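PDB 3M4R: class II aldolase/adducin N-terminal domain-containing protein from Thermoplasma acidophilum, which binds a zinc ion through its class II aldolase-like domain and probably belongs to an oxidoreductase of the short-chain dehydrogenase/reductase family, its exact reaction being unknown. Local coordinates for residues 120-125 against 167-172; 47-52 against 77-82; 14-19 against 41-46. All coordinates share one frame; numbering follows the deposited sequence.

Contact 1. Residues 120-125 against 167-172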
ATOM      1  N   HIS A 120      -2.365  -3.939   2.830  1.00 23.19           N
ATOM      2  CA  HIS A 120      -2.023  -2.935   3.831  1.00 23.14           C
ATOM      3  C   HIS A 120      -2.120  -3.482   5.262  1.00 22.55           C
ATOM      4  O   HIS A 120      -1.223  -3.259   6.145  1.00 22.78           O
ATOM      5  CB  HIS A 120      -2.953  -1.756   3.627  1.00 23.16           C
ATOM      6  CG  HIS A 120      -2.714  -1.052   2.321  1.00 22.75           C
ATOM      7  ND1 HIS A 120      -1.895   0.059   2.232  1.00 19.79           N
ATOM      8  CD2 HIS A 120      -3.153  -1.305   1.064  1.00 22.34           C
ATOM      9  CE1 HIS A 120      -1.840   0.450   0.963  1.00 21.56           C
ATOM     10  NE2 HIS A 120      -2.595  -0.354   0.230  1.00 22.85           N
ATOM     11  N   ALA A 121      -3.229  -4.154   5.512  1.00 20.83           N
ATOM     12  CA  ALA A 121      -3.527  -4.652   6.875  1.00 20.81           C
ATOM     13  C   ALA A 121      -2.497  -5.660   7.312  1.00 20.31           C
ATOM     14  O   ALA A 121      -2.116  -5.684   8.474  1.00 20.79           O
ATOM     15  CB  ALA A 121      -4.975  -5.290   6.960  1.00 18.99           C
ATOM     16  N   PHE A 122      -2.042  -6.478   6.367  1.00 20.89           N
ATOM     17  CA  PHE A 122      -1.177  -7.611   6.648  1.00 21.46           C
ATOM     18  C   PHE A 122       0.330  -7.273   6.663  1.00 22.66           C
ATOM     19  O   PHE A 122       1.116  -8.157   6.912  1.00 23.28           O
ATOM     20  CB  PHE A 122      -1.375  -8.720   5.633  1.00 20.72           C
ATOM     21  CG  PHE A 122      -2.694  -9.448   5.730  1.00 21.92           C
ATOM     22  CD1 PHE A 122      -3.515  -9.350   6.838  1.00 23.32           C
ATOM     23  CD2 PHE A 122      -3.077 -10.285   4.704  1.00 21.76           C
ATOM     24  CE1 PHE A 122      -4.698 -10.064   6.885  1.00 23.02           C
ATOM     25  CE2 PHE A 122      -4.243 -11.005   4.740  1.00 23.37           C
ATOM     26  CZ  PHE A 122      -5.063 -10.891   5.826  1.00 23.71           C
ATOM     27  N   LEU A 123       0.702  -6.027   6.457  1.00 22.95           N
ATOM     28  CA  LEU A 123       2.107  -5.612   6.607  1.00 24.31           C
ATOM     29  C   LEU A 123       2.232  -4.785   7.880  1.00 26.26           C
ATOM     30  O   LEU A 123       1.503  -3.781   8.063  1.00 26.51           O
ATOM     31  CB  LEU A 123       2.528  -4.794   5.399  1.00 24.20           C
ATOM     32  CG  LEU A 123       2.775  -5.611   4.127  1.00 23.27           C
ATOM     33  CD1 LEU A 123       2.974  -4.665   2.907  1.00 21.97           C
ATOM     34  CD2 LEU A 123       3.954  -6.511   4.336  1.00 25.02           C
ATOM     35  N   PRO A 124       3.139  -5.200   8.794  1.00 27.25           N
ATOM     36  CA  PRO A 124       3.131  -4.623  10.120  1.00 27.93           C
ATOM     37  C   PRO A 124       4.026  -3.405  10.224  1.00 28.49           C
ATOM     38  O   PRO A 124       4.989  -3.397  11.050  1.00 29.90           O
ATOM     39  CB  PRO A 124       3.709  -5.765  10.981  1.00 28.85           C
ATOM     40  CG  PRO A 124       4.689  -6.403  10.092  1.00 27.56           C
ATOM     41  CD  PRO A 124       3.995  -6.398   8.738  1.00 27.75           C
ATOM     42  N   TYR A 125       3.746  -2.427   9.382  1.00 26.67           N
ATOM     43  CA  TYR A 125       4.339  -1.120   9.446  1.00 25.82           C
ATOM     44  C   TYR A 125       3.202  -0.103   9.458  1.00 25.02           C
ATOM     45  O   TYR A 125       2.108  -0.325   8.887  1.00 23.32           O
ATOM     46  CB  TYR A 125       5.246  -0.874   8.233  1.00 26.93           C
ATOM     47  CG  TYR A 125       6.752  -1.144   8.415  1.00 28.13           C
ATOM     48  CD1 TYR A 125       7.529  -0.324   9.232  1.00 33.34           C
ATOM     49  CD2 TYR A 125       7.397  -2.170   7.711  1.00 31.63           C
ATOM     50  CE1 TYR A 125       8.917  -0.541   9.416  1.00 33.90           C
ATOM     51  CE2 TYR A 125       8.796  -2.389   7.837  1.00 32.78           C
ATOM     52  CZ  TYR A 125       9.556  -1.572   8.710  1.00 35.33           C
ATOM     53  OH  TYR A 125      10.933  -1.754   8.879  1.00 36.85           O
ATOM     54  N   THR A 167      -5.445 -14.159  -1.909  1.00 23.28           N
ATOM     55  CA  THR A 167      -4.206 -14.969  -1.958  1.00 21.84           C
ATOM     56  C   THR A 167      -2.936 -14.124  -2.081  1.00 22.18           C
ATOM     57  O   THR A 167      -1.927 -14.406  -1.403  1.00 22.00           O
ATOM     58  CB  THR A 167      -4.285 -16.065  -3.019  1.00 23.56           C
ATOM     59  OG1 THR A 167      -5.468 -16.824  -2.764  1.00 23.03           O
ATOM     60  CG2 THR A 167      -3.076 -17.036  -2.918  1.00 19.31           C
ATOM     61  N   LEU A 168      -2.993 -13.049  -2.872  1.00 21.23           N
ATOM     62  CA  LEU A 168      -1.858 -12.185  -3.018  1.00 20.88           C
ATOM     63  C   LEU A 168      -1.515 -11.624  -1.649  1.00 21.36           C
ATOM     64  O   LEU A 168      -0.356 -11.700  -1.236  1.00 22.32           O
ATOM     65  CB  LEU A 168      -2.146 -11.070  -4.042  1.00 20.97           C
ATOM     66  CG  LEU A 168      -1.105  -9.945  -4.059  1.00 21.92           C
ATOM     67  CD1 LEU A 168       0.258 -10.546  -4.467  1.00 21.07           C
ATOM     68  CD2 LEU A 168      -1.515  -8.774  -5.017  1.00 20.86           C
ATOM     69  N   ALA A 169      -2.538 -11.135  -0.907  1.00 20.78           N
ATOM     70  CA  ALA A 169      -2.303 -10.528   0.379  1.00 21.03           C
ATOM     71  C   ALA A 169      -1.695 -11.492   1.364  1.00 20.87           C
ATOM     72  O   ALA A 169      -0.803 -11.104   2.108  1.00 21.19           O
ATOM     73  CB  ALA A 169      -3.607  -9.841   0.967  1.00 20.31           C
ATOM     74  N   LYS A 170      -2.152 -12.729   1.362  1.00 21.64           N
ATOM     75  CA  LYS A 170      -1.563 -13.790   2.199  1.00 23.58           C
ATOM     76  C   LYS A 170      -0.073 -14.094   1.896  1.00 24.17           C
ATOM     77  O   LYS A 170       0.751 -14.303   2.791  1.00 24.30           O
ATOM     78  CB  LYS A 170      -2.369 -15.061   1.958  1.00 24.18           C
ATOM     79  CG  LYS A 170      -3.843 -14.895   2.380  1.00 27.09           C
ATOM     80  CD  LYS A 170      -4.247 -15.824   3.458  1.00 30.41           C
ATOM     81  CE  LYS A 170      -3.436 -15.690   4.744  1.00 31.86           C
ATOM     82  NZ  LYS A 170      -3.694 -16.949   5.475  1.00 28.84           N
ATOM     83  N   GLU A 171       0.267 -14.108   0.622  1.00 25.11           N
ATOM     84  CA  GLU A 171       1.673 -14.297   0.198  1.00 25.43           C
ATOM     85  C   GLU A 171       2.536 -13.120   0.584  1.00 25.65           C
ATOM     86  O   GLU A 171       3.688 -13.291   0.996  1.00 25.04           O
ATOM     87  CB  GLU A 171       1.731 -14.421  -1.296  1.00 26.20           C
ATOM     88  CG  GLU A 171       1.317 -15.759  -1.779  1.00 30.70           C
ATOM     89  CD  GLU A 171       2.282 -16.857  -1.337  1.00 33.56           C
ATOM     90  OE1 GLU A 171       3.500 -16.773  -1.621  1.00 32.34           O
ATOM     91  OE2 GLU A 171       1.796 -17.794  -0.685  1.00 36.32           O
ATOM     92  N   VAL A 172       1.975 -11.921   0.425  1.00 24.54           N
ATOM     93  CA  VAL A 172       2.651 -10.726   0.833  1.00 25.21           C
ATOM     94  C   VAL A 172       2.923 -10.802   2.336  1.00 25.63           C
ATOM     95  O   VAL A 172       4.054 -10.577   2.788  1.00 24.99           O
ATOM     96  CB  VAL A 172       1.841  -9.484   0.454  1.00 24.11           C
ATOM     97  CG1 VAL A 172       2.316  -8.307   1.196  1.00 25.72           C
ATOM     98  CG2 VAL A 172       1.864  -9.288  -1.041  1.00 24.52           C
TER

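Contact 2. Residues 47-52 against 77-82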
ATOM      1  N   GLU A  47      -7.880   5.420  17.203  1.00 25.49           N
ATOM      2  CA  GLU A  47      -9.092   6.180  17.190  1.00 25.69           C
ATOM      3  C   GLU A  47     -10.048   5.640  18.266  1.00 24.78           C
ATOM      4  O   GLU A  47      -9.859   4.535  18.781  1.00 23.19           O
ATOM      5  CB  GLU A  47      -9.786   6.037  15.836  1.00 27.19           C
ATOM      6  CG  GLU A  47      -8.902   6.319  14.689  1.00 26.49           C
ATOM      7  CD  GLU A  47      -9.637   6.378  13.358  1.00 30.20           C
ATOM      8  OE1 GLU A  47     -10.855   6.051  13.293  1.00 27.37           O
ATOM      9  OE2 GLU A  47      -8.968   6.737  12.362  1.00 30.42           O
ATOM     10  N   ARG A  48     -11.034   6.454  18.623  1.00 25.07           N
ATOM     11  CA  ARG A  48     -12.134   6.022  19.486  1.00 25.48           C
ATOM     12  C   ARG A  48     -13.251   5.583  18.598  1.00 25.92           C
ATOM     13  O   ARG A  48     -13.569   6.268  17.643  1.00 25.90           O
ATOM     14  CB  ARG A  48     -12.629   7.181  20.385  1.00 26.22           C
ATOM     15  N   ASP A  49     -13.877   4.447  18.888  1.00 26.48           N
ATOM     16  CA  ASP A  49     -15.007   4.037  18.054  1.00 25.82           C
ATOM     17  C   ASP A  49     -16.275   4.572  18.646  1.00 24.62           C
ATOM     18  O   ASP A  49     -16.253   5.240  19.692  1.00 23.60           O
ATOM     19  CB  ASP A  49     -15.021   2.522  17.766  1.00 25.97           C
ATOM     20  CG  ASP A  49     -15.485   1.680  18.923  1.00 24.53           C
ATOM     21  OD1 ASP A  49     -15.878   2.213  19.976  1.00 23.86           O
ATOM     22  OD2 ASP A  49     -15.432   0.447  18.747  1.00 28.86           O
ATOM     23  N   HIS A  50     -17.396   4.317  17.977  1.00 25.10           N
ATOM     24  CA  HIS A  50     -18.683   4.855  18.431  1.00 24.28           C
ATOM     25  C   HIS A  50     -18.993   4.471  19.868  1.00 24.74           C
ATOM     26  O   HIS A  50     -19.652   5.219  20.592  1.00 24.63           O
ATOM     27  CB  HIS A  50     -19.838   4.453  17.488  1.00 25.55           C
ATOM     28  CG  HIS A  50     -20.111   2.984  17.420  1.00 23.24           C
ATOM     29  ND1 HIS A  50     -19.231   2.077  16.850  1.00 22.49           N
ATOM     30  CD2 HIS A  50     -21.198   2.269  17.799  1.00 21.78           C
ATOM     31  CE1 HIS A  50     -19.779   0.869  16.887  1.00 21.86           C
ATOM     32  NE2 HIS A  50     -20.965   0.961  17.462  1.00 20.60           N
ATOM     33  N   ALA A  51     -18.550   3.295  20.269  1.00 24.89           N
ATOM     34  CA  ALA A  51     -18.849   2.791  21.601  1.00 26.55           C
ATOM     35  C   ALA A  51     -17.865   3.329  22.631  1.00 26.83           C
ATOM     36  O   ALA A  51     -17.891   2.887  23.753  1.00 28.01           O
ATOM     37  CB  ALA A  51     -18.856   1.247  21.608  1.00 25.65           C
ATOM     38  N   GLY A  52     -17.039   4.293  22.246  1.00 28.10           N
ATOM     39  CA  GLY A  52     -15.963   4.842  23.098  1.00 28.45           C
ATOM     40  C   GLY A  52     -14.752   3.960  23.316  1.00 28.54           C
ATOM     41  O   GLY A  52     -13.978   4.219  24.207  1.00 28.26           O
ATOM     42  N   GLY A  77     -11.969   4.006   7.419  1.00 21.08           N
ATOM     43  CA  GLY A  77     -11.474   3.323   8.613  1.00 20.51           C
ATOM     44  C   GLY A  77     -11.892   1.874   8.680  1.00 20.67           C
ATOM     45  O   GLY A  77     -13.107   1.592   8.700  1.00 21.37           O
ATOM     46  N   ILE A  78     -10.905   0.977   8.782  1.00 20.83           N
ATOM     47  CA  ILE A  78     -11.129  -0.468   8.914  1.00 20.86           C
ATOM     48  C   ILE A  78     -10.576  -0.920  10.242  1.00 20.51           C
ATOM     49  O   ILE A  78      -9.439  -0.585  10.620  1.00 20.16           O
ATOM     50  CB  ILE A  78     -10.454  -1.254   7.730  1.00 21.27           C
ATOM     51  CG1 ILE A  78     -10.998  -0.771   6.377  1.00 23.35           C
ATOM     52  CG2 ILE A  78     -10.604  -2.803   7.855  1.00 20.92           C
ATOM     53  CD1 ILE A  78     -12.512  -1.030   6.093  1.00 20.02           C
ATOM     54  N   ARG A  79     -11.355  -1.666  10.984  1.00 20.10           N
ATOM     55  CA  ARG A  79     -10.876  -2.169  12.277  0.50 20.33           C
ATOM     56  C   ARG A  79      -9.743  -3.146  12.039  1.00 20.48           C
ATOM     57  O   ARG A  79      -9.907  -4.096  11.312  1.00 20.57           O
ATOM     58  CB  ARG A  79     -11.987  -2.881  13.051  0.50 19.82           C
ATOM     59  CG  ARG A  79     -13.198  -2.015  13.342  0.50 19.14           C
ATOM     60  CD  ARG A  79     -14.341  -2.749  14.060  0.50 18.92           C
ATOM     61  NE  ARG A  79     -15.288  -1.706  14.404  0.50 19.97           N
ATOM     62  CZ  ARG A  79     -15.334  -1.055  15.556  0.50 18.42           C
ATOM     63  NH1 ARG A  79     -14.557  -1.396  16.580  0.50 21.71           N
ATOM     64  NH2 ARG A  79     -16.215  -0.084  15.686  0.50 19.97           N
HETATM   65  N   MSE A  80      -8.584  -2.916  12.665  1.00 22.10           N
HETATM   66  CA  MSE A  80      -7.443  -3.803  12.485  1.00 22.11           C
HETATM   67  C   MSE A  80      -7.698  -5.147  13.132  1.00 23.57           C
HETATM   68  O   MSE A  80      -7.282  -6.157  12.578  1.00 22.88           O
HETATM   69  CB  MSE A  80      -6.134  -3.210  13.042  1.00 23.64           C
HETATM   70  CG  MSE A  80      -5.458  -2.264  11.998  1.00 22.40           C
HETATM   71 SE   MSE A  80      -4.750  -3.177  10.416  1.00 19.97          SE
HETATM   72  CE  MSE A  80      -3.399  -4.172  11.407  1.00 18.64           C
ATOM     73  N   ASP A  81      -8.379  -5.179  14.270  1.00 23.14           N
ATOM     74  CA  ASP A  81      -8.748  -6.454  14.884  1.00 24.86           C
ATOM     75  C   ASP A  81      -9.467  -7.341  13.872  1.00 23.28           C
ATOM     76  O   ASP A  81      -9.129  -8.494  13.712  1.00 23.09           O
ATOM     77  CB  ASP A  81      -9.705  -6.247  16.057  1.00 26.56           C
ATOM     78  CG  ASP A  81      -8.991  -5.946  17.358  1.00 33.21           C
ATOM     79  OD1 ASP A  81      -7.745  -6.043  17.411  1.00 40.35           O
ATOM     80  OD2 ASP A  81      -9.711  -5.636  18.361  1.00 43.64           O
ATOM     81  N   ASP A  82     -10.431  -6.761  13.158  1.00 22.48           N
ATOM     82  CA  ASP A  82     -11.203  -7.472  12.131  1.00 21.27           C
ATOM     83  C   ASP A  82     -10.305  -7.896  10.937  1.00 20.95           C
ATOM     84  O   ASP A  82     -10.320  -9.029  10.482  1.00 20.69           O
ATOM     85  CB  ASP A  82     -12.309  -6.585  11.606  1.00 20.69           C
ATOM     86  CG  ASP A  82     -13.479  -6.421  12.573  1.00 23.67           C
ATOM     87  OD1 ASP A  82     -13.358  -6.834  13.754  1.00 22.70           O
ATOM     88  OD2 ASP A  82     -14.534  -5.905  12.109  1.00 20.74           O
TER

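Contact 3. Residues 14-19 against 41-46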
ATOM      1  N   ASP A  14      -0.296  17.554  11.510  1.00 34.06           N
ATOM      2  CA  ASP A  14      -1.197  17.651  12.672  1.00 34.10           C
ATOM      3  C   ASP A  14      -1.728  16.295  13.111  1.00 33.41           C
ATOM      4  O   ASP A  14      -2.191  16.156  14.243  1.00 32.77           O
ATOM      5  CB  ASP A  14      -2.409  18.564  12.396  1.00 34.74           C
ATOM      6  CG  ASP A  14      -2.016  20.019  12.030  1.00 38.11           C
ATOM      7  OD1 ASP A  14      -0.996  20.580  12.537  1.00 40.66           O
ATOM      8  OD2 ASP A  14      -2.758  20.612  11.215  1.00 43.03           O
ATOM      9  N   SER A  15      -1.708  15.314  12.205  1.00 31.88           N
ATOM     10  CA  SER A  15      -2.352  14.022  12.443  1.00 30.53           C
ATOM     11  C   SER A  15      -1.825  12.967  11.476  1.00 29.08           C
ATOM     12  O   SER A  15      -1.250  13.289  10.431  1.00 28.01           O
ATOM     13  CB  SER A  15      -3.878  14.115  12.295  1.00 31.07           C
ATOM     14  OG  SER A  15      -4.292  14.174  10.934  1.00 31.82           O
ATOM     15  N   ASP A  16      -2.045  11.701  11.832  1.00 27.74           N
ATOM     16  CA  ASP A  16      -1.719  10.597  10.968  1.00 27.04           C
ATOM     17  C   ASP A  16      -2.404  10.699   9.617  1.00 26.77           C
ATOM     18  O   ASP A  16      -1.792  10.413   8.608  1.00 24.28           O
ATOM     19  CB  ASP A  16      -2.105   9.273  11.617  1.00 26.92           C
ATOM     20  CG  ASP A  16      -1.168   8.907  12.766  1.00 28.32           C
ATOM     21  OD1 ASP A  16      -0.063   9.505  12.851  1.00 22.74           O
ATOM     22  OD2 ASP A  16      -1.535   8.039  13.581  1.00 24.54           O
ATOM     23  N   ILE A  17      -3.671  11.082   9.601  1.00 25.99           N
ATOM     24  CA  ILE A  17      -4.363  11.219   8.319  1.00 26.33           C
ATOM     25  C   ILE A  17      -3.737  12.332   7.441  1.00 25.92           C
ATOM     26  O   ILE A  17      -3.572  12.163   6.229  1.00 25.71           O
ATOM     27  CB  ILE A  17      -5.891  11.358   8.520  1.00 26.16           C
ATOM     28  CG1 ILE A  17      -6.486   9.975   8.916  1.00 27.50           C
ATOM     29  CG2 ILE A  17      -6.564  11.858   7.233  1.00 25.64           C
ATOM     30  CD1 ILE A  17      -7.947  10.013   9.539  1.00 31.99           C
ATOM     31  N   ASP A  18      -3.400  13.464   8.032  1.00 25.91           N
ATOM     32  CA  ASP A  18      -2.714  14.521   7.270  1.00 26.67           C
ATOM     33  C   ASP A  18      -1.430  13.987   6.642  1.00 25.47           C
ATOM     34  O   ASP A  18      -1.116  14.305   5.493  1.00 23.73           O
ATOM     35  CB  ASP A  18      -2.388  15.767   8.116  1.00 27.76           C
ATOM     36  CG  ASP A  18      -3.630  16.489   8.637  1.00 31.73           C
ATOM     37  OD1 ASP A  18      -4.684  16.409   7.998  1.00 37.16           O
ATOM     38  OD2 ASP A  18      -3.549  17.153   9.695  1.00 39.11           O
ATOM     39  N   GLU A  19      -0.687  13.178   7.390  1.00 24.62           N
ATOM     40  CA  GLU A  19       0.565  12.604   6.865  1.00 24.41           C
ATOM     41  C   GLU A  19       0.342  11.653   5.673  1.00 23.59           C
ATOM     42  O   GLU A  19       1.009  11.773   4.668  1.00 23.58           O
ATOM     43  CB  GLU A  19       1.338  11.874   7.972  1.00 24.02           C
ATOM     44  CG  GLU A  19       2.697  11.308   7.502  1.00 23.80           C
ATOM     45  CD  GLU A  19       3.613  10.971   8.682  1.00 24.49           C
ATOM     46  OE1 GLU A  19       3.214  11.230   9.811  1.00 23.16           O
ATOM     47  OE2 GLU A  19       4.699  10.414   8.500  1.00 23.62           O
ATOM     48  N   THR A  41      -2.757   3.747  -0.523  1.00 22.03           N
ATOM     49  CA  THR A  41      -1.967   3.996   0.617  1.00 22.16           C
ATOM     50  C   THR A  41      -2.797   3.773   1.876  1.00 22.54           C
ATOM     51  O   THR A  41      -4.057   3.742   1.830  1.00 23.12           O
ATOM     52  CB  THR A  41      -1.537   5.452   0.604  1.00 22.45           C
ATOM     53  OG1 THR A  41      -2.716   6.282   0.462  1.00 21.44           O
ATOM     54  CG2 THR A  41      -0.554   5.700  -0.594  1.00 20.06           C
ATOM     55  N   SER A  42      -2.098   3.735   3.009  1.00 21.85           N
ATOM     56  CA  SER A  42      -2.744   3.503   4.280  1.00 23.19           C
ATOM     57  C   SER A  42      -1.874   3.936   5.443  1.00 23.30           C
ATOM     58  O   SER A  42      -0.677   4.069   5.309  1.00 20.81           O
ATOM     59  CB  SER A  42      -3.120   2.054   4.438  1.00 23.30           C
ATOM     60  OG  SER A  42      -1.990   1.233   4.624  1.00 25.11           O
ATOM     61  N   VAL A  43      -2.520   4.238   6.554  1.00 22.79           N
ATOM     62  CA  VAL A  43      -1.843   4.501   7.793  1.00 22.70           C
ATOM     63  C   VAL A  43      -2.598   3.772   8.920  1.00 23.06           C
ATOM     64  O   VAL A  43      -3.821   3.812   8.954  1.00 22.12           O
ATOM     65  CB  VAL A  43      -1.741   6.001   8.078  1.00 24.06           C
ATOM     66  CG1 VAL A  43      -3.100   6.645   8.092  1.00 22.60           C
ATOM     67  CG2 VAL A  43      -0.917   6.246   9.368  1.00 22.17           C
ATOM     68  N   LYS A  44      -1.855   3.097   9.793  1.00 22.85           N
ATOM     69  CA  LYS A  44      -2.415   2.478  10.990  1.00 23.45           C
ATOM     70  C   LYS A  44      -2.413   3.478  12.158  1.00 24.84           C
ATOM     71  O   LYS A  44      -1.398   4.119  12.467  1.00 25.03           O
ATOM     72  CB  LYS A  44      -1.643   1.217  11.356  1.00 24.48           C
ATOM     73  CG  LYS A  44      -1.784   0.127  10.293  1.00 24.31           C
ATOM     74  CD  LYS A  44      -0.869  -1.048  10.593  1.00 24.12           C
ATOM     75  CE  LYS A  44      -0.883  -2.083   9.431  1.00 22.57           C
ATOM     76  NZ  LYS A  44      -0.224  -1.590   8.169  1.00 22.22           N
ATOM     77  N   THR A  45      -3.584   3.660  12.775  1.00 25.77           N
ATOM     78  CA  THR A  45      -3.781   4.787  13.653  1.00 26.40           C
ATOM     79  C   THR A  45      -4.637   4.409  14.833  1.00 27.04           C
ATOM     80  O   THR A  45      -5.265   3.363  14.829  1.00 26.19           O
ATOM     81  CB  THR A  45      -4.379   5.946  12.830  1.00 26.70           C
ATOM     82  OG1 THR A  45      -4.218   7.173  13.556  1.00 29.05           O
ATOM     83  CG2 THR A  45      -5.832   5.698  12.470  1.00 28.21           C
ATOM     84  N   THR A  46      -4.654   5.257  15.862  1.00 27.23           N
ATOM     85  CA  THR A  46      -5.510   5.039  17.052  1.00 26.65           C
ATOM     86  C   THR A  46      -6.669   5.978  17.037  1.00 26.87           C
ATOM     87  O   THR A  46      -6.482   7.186  16.885  1.00 27.43           O
ATOM     88  CB  THR A  46      -4.673   5.284  18.301  1.00 26.99           C
ATOM     89  OG1 THR A  46      -3.522   4.467  18.197  1.00 25.61           O
ATOM     90  CG2 THR A  46      -5.395   4.943  19.606  1.00 25.18           C
TER

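Contact 1. Residues 120-125 against 167-172
Phe122 and Leu123, just past the end of helix 117-121, pack on the side of helix 166-175 formed by Ala169 and Val172. Phe122 comes first along the chain and lies nearest to Ala169 in the backbone, with 7.0 Å between their CA atoms. Its ring meets the helix edge-on. CD2 of Phe122 is 3.8 Å from CB of Ala169, and CE2 of Phe122 also touches that methyl. The same ring edge faces the Ala169 carbonyl, with CD2 of Phe122 3.5 Å from O of Ala169. The ring is turned to the helix because CG of Phe122 stands anti to its own carbonyl carbon (chi1 -70°). It also meets the ring of Phe118, the two planes about 40° apart.

Leu123 follows and contributes the end of its side chain. CD2 of Leu123 lies 4.0 Å from CG1 of Val172, and CG and CD1 of Leu123 approach the same methyl. The Leu123 and Val172 side chains lie nearly perpendicular to each other. CG1 of Val172 is placed there by standing anti to the backbone N (chi1 164°). Leu119, Ile183 and Leu185 also pack on Val172.

Phe122, Leu123, Ala169 and Val172 are all buried, so the contact belongs to the hydrophobic core of this class II aldolase domain. The metal site is close by: the side chain of Val172 is about 7 Å from that of the zinc ligand His188 and about 10 Å from the zinc ion. The chemistry is almost wholly apolar. The fit of ring edge and methyl groups, not polar bonding, joins the two segments.

Contact 2. Residues 47-52 against 77-82
Arg79 and Asp49 form a salt bridge, and these two residues bury more surface here than any others. Arg79 is modelled in two conformers, and the geometry given is that of one, so the grip may not be constant. In it the chain is extended from CG to NE. The guanidinium holds Asp49 end-on, with NH1 and NH2 both directed at one oxygen. NH1 of Arg79 lies 3.0 Å from OD2 of Asp49, and the N-H...O angle is 155°. This bond uses the anti lone pair of OD2, the one away from OD1. NH2 of Arg79 is 3.2 Å from OD2 of Asp49 and makes a more bent bond of 142°. OD2 lies in the guanidinium plane, yet the carboxylate is turned 59° from that plane.

OD1 of Asp49 takes a weak bond from N of Ala51, 2.9 Å away, within the type I turn from Asp49 to Gly52. OD2 has a further salt-bridge partner in Arg53. With an alanine at this position, both Arg79 and Arg53 would probably lose their carboxylate partner, and the Arg79 end would be likely to turn more freely.

His50 is the third participant. Its ring edge faces NH2 of Arg79, with CE1 of His50 3.9 Å from that nitrogen. The ring and guanidinium planes are nearly perpendicular.

The contact lies at the surface, away from the zinc site. Its turn closes the beta hairpin of antiparallel strands 40-48 and 54-61. The salt bridge ties this hairpin end to Arg79, the N-cap of helix 80-85 at the end of strand 75-79.

Contact 3. Residues 14-19 against 41-46
Asp16 and Thr45 make the polar link between the start of helix 16-28 and strand 40-48. The hydroxyl OG1 of Thr45 donates to OD2 of Asp16 over 2.8 Å. It meets the anti lone pair of OD2, the one turned away from OD1. OG1 of Thr45 reaches the carboxylate because it stands anti to the backbone N (chi1 -163°). The side chains run alongside one another with opposite senses, and CB of Asp16 lies 3.6 Å from OG1 of Thr45.

Charge adds a second hold on the same oxygen. OD2 of Asp16 also forms a salt bridge with Lys126, whose NZ donates in turn to the carbonyl O of Lys44. This ammonium bridges the helix start and the strand, and its positive charge would be expected to favour the ionised form of Asp16.

The helix start is capped within its own segment. Ser15 is the N-cap, and its OG accepts from N of Asp18 at 3.1 Å in a nearly straight bond of 170°. Asp16 is thus the first residue of the helix. Here helix 16-28 packs on a strand inside the mixed sheet of the class II aldolase domain, where strand 40-48 lies between strands 54-61 and 127-131.

Van der Waals contact is made by Val43. Its CG2 lies 4.0 Å from CB of Asp16, and this is the apolar pair. Its other methyl, CG1, lies 4.0 Å from the backbone O of Asp16. Next on the strand, Lys44 turns its CB away from the helix, and its NZ bonds to the carbonyl oxygens of His120, Leu123 and Tyr125.

In the fold
Contact 1 is buried, contact 3 is partly buried and contact 2 lies at the surface. Their chemistry follows this order: hydrocarbon packing in contact 1, mixed polar and apolar contacts in contact 3, and a salt bridge in contact 2. Contacts 2 and 3 share strand 40-48, and their centres are about 14 Å apart. Contact 3 uses the strand itself, while contact 2 uses its end and the following turn. Contact 1 meets that strand through 120-125: ND1 of His120 is 2.7 Å from OG of Ser42. Segment 77-82 also touches both other contacts, through the selenomethionine methyl of Met80. Of the three, contact 1 lies beside the zinc site.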